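Local coordinates for L-ribulose 3-epimerase (PDB 3VYL) that catalyses the epimerisation of ketoses at C3, interconverting L-ribulose and L-xylulose and accepting D-psicose and D-tagatose less well, with a manganese ion as the likely cofactor, at the interface of chains A and B. Sequence-based numbering; all coordinates share one arbitrary frame. Chains: chain A/B, L-ribulose 3-epimerase.

The interface of chains A and B. Residues chain A 113, 151-152, 154-155, 158; chain B 256-257, 259-260.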
loop_
_atom_site.group_PDB
_atom_site.type_symbol
_atom_site.label_atom_id
_atom_site.label_comp_id
_atom_site.label_asym_id
_atom_site.label_seq_id
_atom_site.Cartn_x
_atom_site.Cartn_y
_atom_site.Cartn_z
ATOM N N LEU A 113 25.313 8.856 -16.160
ATOM C CA LEU A 113 24.563 8.474 -17.345
ATOM C C LEU A 113 25.536 8.123 -18.456
ATOM O O LEU A 113 26.381 8.936 -18.830
ATOM C CB LEU A 113 23.601 9.582 -17.787
ATOM C CG LEU A 113 22.777 9.309 -19.061
ATOM C CD1 LEU A 113 22.013 7.993 -19.012
ATOM C CD2 LEU A 113 21.807 10.449 -19.318
ATOM N N ARG A 151 19.024 3.239 -13.809
ATOM C CA ARG A 151 19.500 3.374 -15.185
ATOM C C ARG A 151 20.324 4.629 -15.475
ATOM O O ARG A 151 21.235 4.578 -16.292
ATOM C CB ARG A 151 18.320 3.324 -16.137
ATOM C CG ARG A 151 17.243 4.347 -15.840
ATOM C CD ARG A 151 15.939 3.933 -16.473
ATOM N NE ARG A 151 15.434 2.675 -15.922
ATOM C CZ ARG A 151 14.312 2.089 -16.323
ATOM N NH1 ARG A 151 13.573 2.644 -17.289
ATOM N NH2 ARG A 151 13.926 0.952 -15.761
ATOM N N PHE A 152 19.983 5.739 -14.817
ATOM C CA PHE A 152 20.642 7.031 -15.036
ATOM C C PHE A 152 21.978 7.192 -14.313
ATOM O O PHE A 152 22.702 8.154 -14.576
ATOM C CB PHE A 152 19.716 8.194 -14.649
ATOM C CG PHE A 152 18.370 8.163 -15.338
ATOM C CD1 PHE A 152 18.237 8.582 -16.664
ATOM C CD2 PHE A 152 17.244 7.735 -14.657
ATOM C CE1 PHE A 152 17.011 8.560 -17.298
ATOM C CE2 PHE A 152 16.007 7.705 -15.287
ATOM C CZ PHE A 152 15.887 8.112 -16.611
ATOM N N SER A 154 24.197 4.192 -13.722
ATOM C CA SER A 154 25.082 3.233 -14.299
ATOM C C SER A 154 24.322 2.515 -15.365
ATOM O O SER A 154 23.131 2.505 -15.351
ATOM C CB SER A 154 25.531 2.221 -13.275
ATOM O OG SER A 154 26.433 1.308 -13.831
ATOM N N ASN A 155 25.009 1.897 -16.296
ATOM C CA ASN A 155 24.306 1.130 -17.273
ATOM C C ASN A 155 24.441 -0.341 -17.111
ATOM O O ASN A 155 24.000 -1.082 -17.922
ATOM C CB ASN A 155 24.655 1.567 -18.678
ATOM C CG ASN A 155 26.045 1.237 -19.060
ATOM O OD1 ASN A 155 26.854 0.947 -18.248
ATOM N ND2 ASN A 155 26.319 1.303 -20.304
ATOM N N ASN A 158 21.599 -2.625 -12.499
ATOM C CA ASN A 158 20.463 -1.830 -12.115
ATOM C C ASN A 158 19.505 -2.654 -11.338
ATOM O O ASN A 158 18.598 -2.163 -10.794
ATOM C CB ASN A 158 19.736 -1.249 -13.339
ATOM C CG ASN A 158 20.613 -0.390 -14.199
ATOM O OD1 ASN A 158 21.356 0.422 -13.724
ATOM N ND2 ASN A 158 20.526 -0.584 -15.461
ATOM N N THR B 256 16.612 8.221 -22.387
ATOM C CA THR B 256 15.781 7.679 -21.303
ATOM C C THR B 256 16.399 6.421 -20.648
ATOM O O THR B 256 15.740 5.711 -19.868
ATOM C CB THR B 256 14.332 7.405 -21.765
ATOM O OG1 THR B 256 14.348 6.671 -22.988
ATOM C CG2 THR B 256 13.596 8.684 -21.991
ATOM N N ALA B 257 17.671 6.180 -20.966
ATOM C CA ALA B 257 18.498 5.127 -20.378
ATOM C C ALA B 257 17.842 3.741 -20.335
ATOM O O ALA B 257 17.846 3.063 -19.300
ATOM C CB ALA B 257 18.992 5.551 -19.005
ATOM N N TRP B 259 18.337 0.393 -20.865
ATOM C CA TRP B 259 19.475 -0.511 -21.024
ATOM C C TRP B 259 19.030 -1.939 -21.137
ATOM O O TRP B 259 19.761 -2.789 -21.650
ATOM C CB TRP B 259 20.418 -0.393 -19.835
ATOM C CG TRP B 259 20.868 1.010 -19.510
ATOM C CD1 TRP B 259 20.908 1.621 -18.256
ATOM C CD2 TRP B 259 21.360 2.026 -20.446
ATOM N NE1 TRP B 259 21.384 2.904 -18.350
ATOM C CE2 TRP B 259 21.678 3.210 -19.637
ATOM C CE3 TRP B 259 21.569 2.073 -21.816
ATOM C CZ2 TRP B 259 22.181 4.372 -20.205
ATOM C CZ3 TRP B 259 22.079 3.247 -22.373
ATOM C CH2 TRP B 259 22.370 4.370 -21.588
ATOM N N ARG B 260 17.829 -2.207 -20.636
ATOM C CA ARG B 260 17.272 -3.549 -20.547
ATOM C C ARG B 260 15.852 -3.469 -21.063
ATOM O O ARG B 260 15.185 -2.446 -20.916
ATOM C CB ARG B 260 17.307 -4.059 -19.089
ATOM C CG ARG B 260 16.703 -3.089 -18.088
ATOM C CD ARG B 260 17.179 -3.293 -16.662
ATOM N NE ARG B 260 16.264 -4.179 -15.963
ATOM C CZ ARG B 260 15.375 -3.811 -15.050
ATOM N NH1 ARG B 260 14.594 -4.740 -14.518
ATOM N NH2 ARG B 260 15.260 -2.548 -14.669
#
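B:Trp259 enters a surface patch of chain A formed by A:Arg151, A:Asn155, A:Asn158 and A:Leu113. Both chains are xylose isomerase-like TIM barrels. The patch belongs to a two-fold interface between them, and its twin has the chains exchanged. This pairing may or may not be the biological one. CB of B:Trp259 passes near the backbone O of A:Asn155 at 4.1 Å. CG of B:Trp259, anti to its carbonyl carbon (chi1 -53°), carries the indole across to A:Asn155 and A:Arg151. CD1 of B:Trp259 meets the amide ND2 of A:Asn158 at 3.6 Å, with amide and ring planes 24° apart. The indole NE1 of B:Trp259 donates a hydrogen bond to the backbone O of A:Arg151 at 2.7 Å. This bond is nearly straight (164° at H), and the acceptor lies at the ring edge, close to the indole plane. CB of A:Asn155 sits over one face of the indole, 3.5 Å from CE2 of B:Trp259. Above the opposite face, toward the rim, lies the backbone O of B:Ala257 from the same chain. Further out, CZ2 of B:Trp259 meets the methyl CD1 of A:Leu113 at 3.8 Å, the two side chains crossing at about a right angle. An alanine in place of B:Trp259 would probably leave the carbonyl of A:Arg151 without its indole donor and open a gap beside A:Asn155 and A:Leu113. The methyl CB of B:Ala257 packs on CB of A:Arg151 at 3.7 Å and also touches A:Leu113 and the ring-edge carbon CD1 of A:Phe152. Beyond CB, the A:Arg151 chain runs past the backbone O of B:Ala257 and B:Thr256. Its guanidinium NH2 approaches NH2 of B:Arg260 at 3.9 Å, with the two planes almost perpendicular.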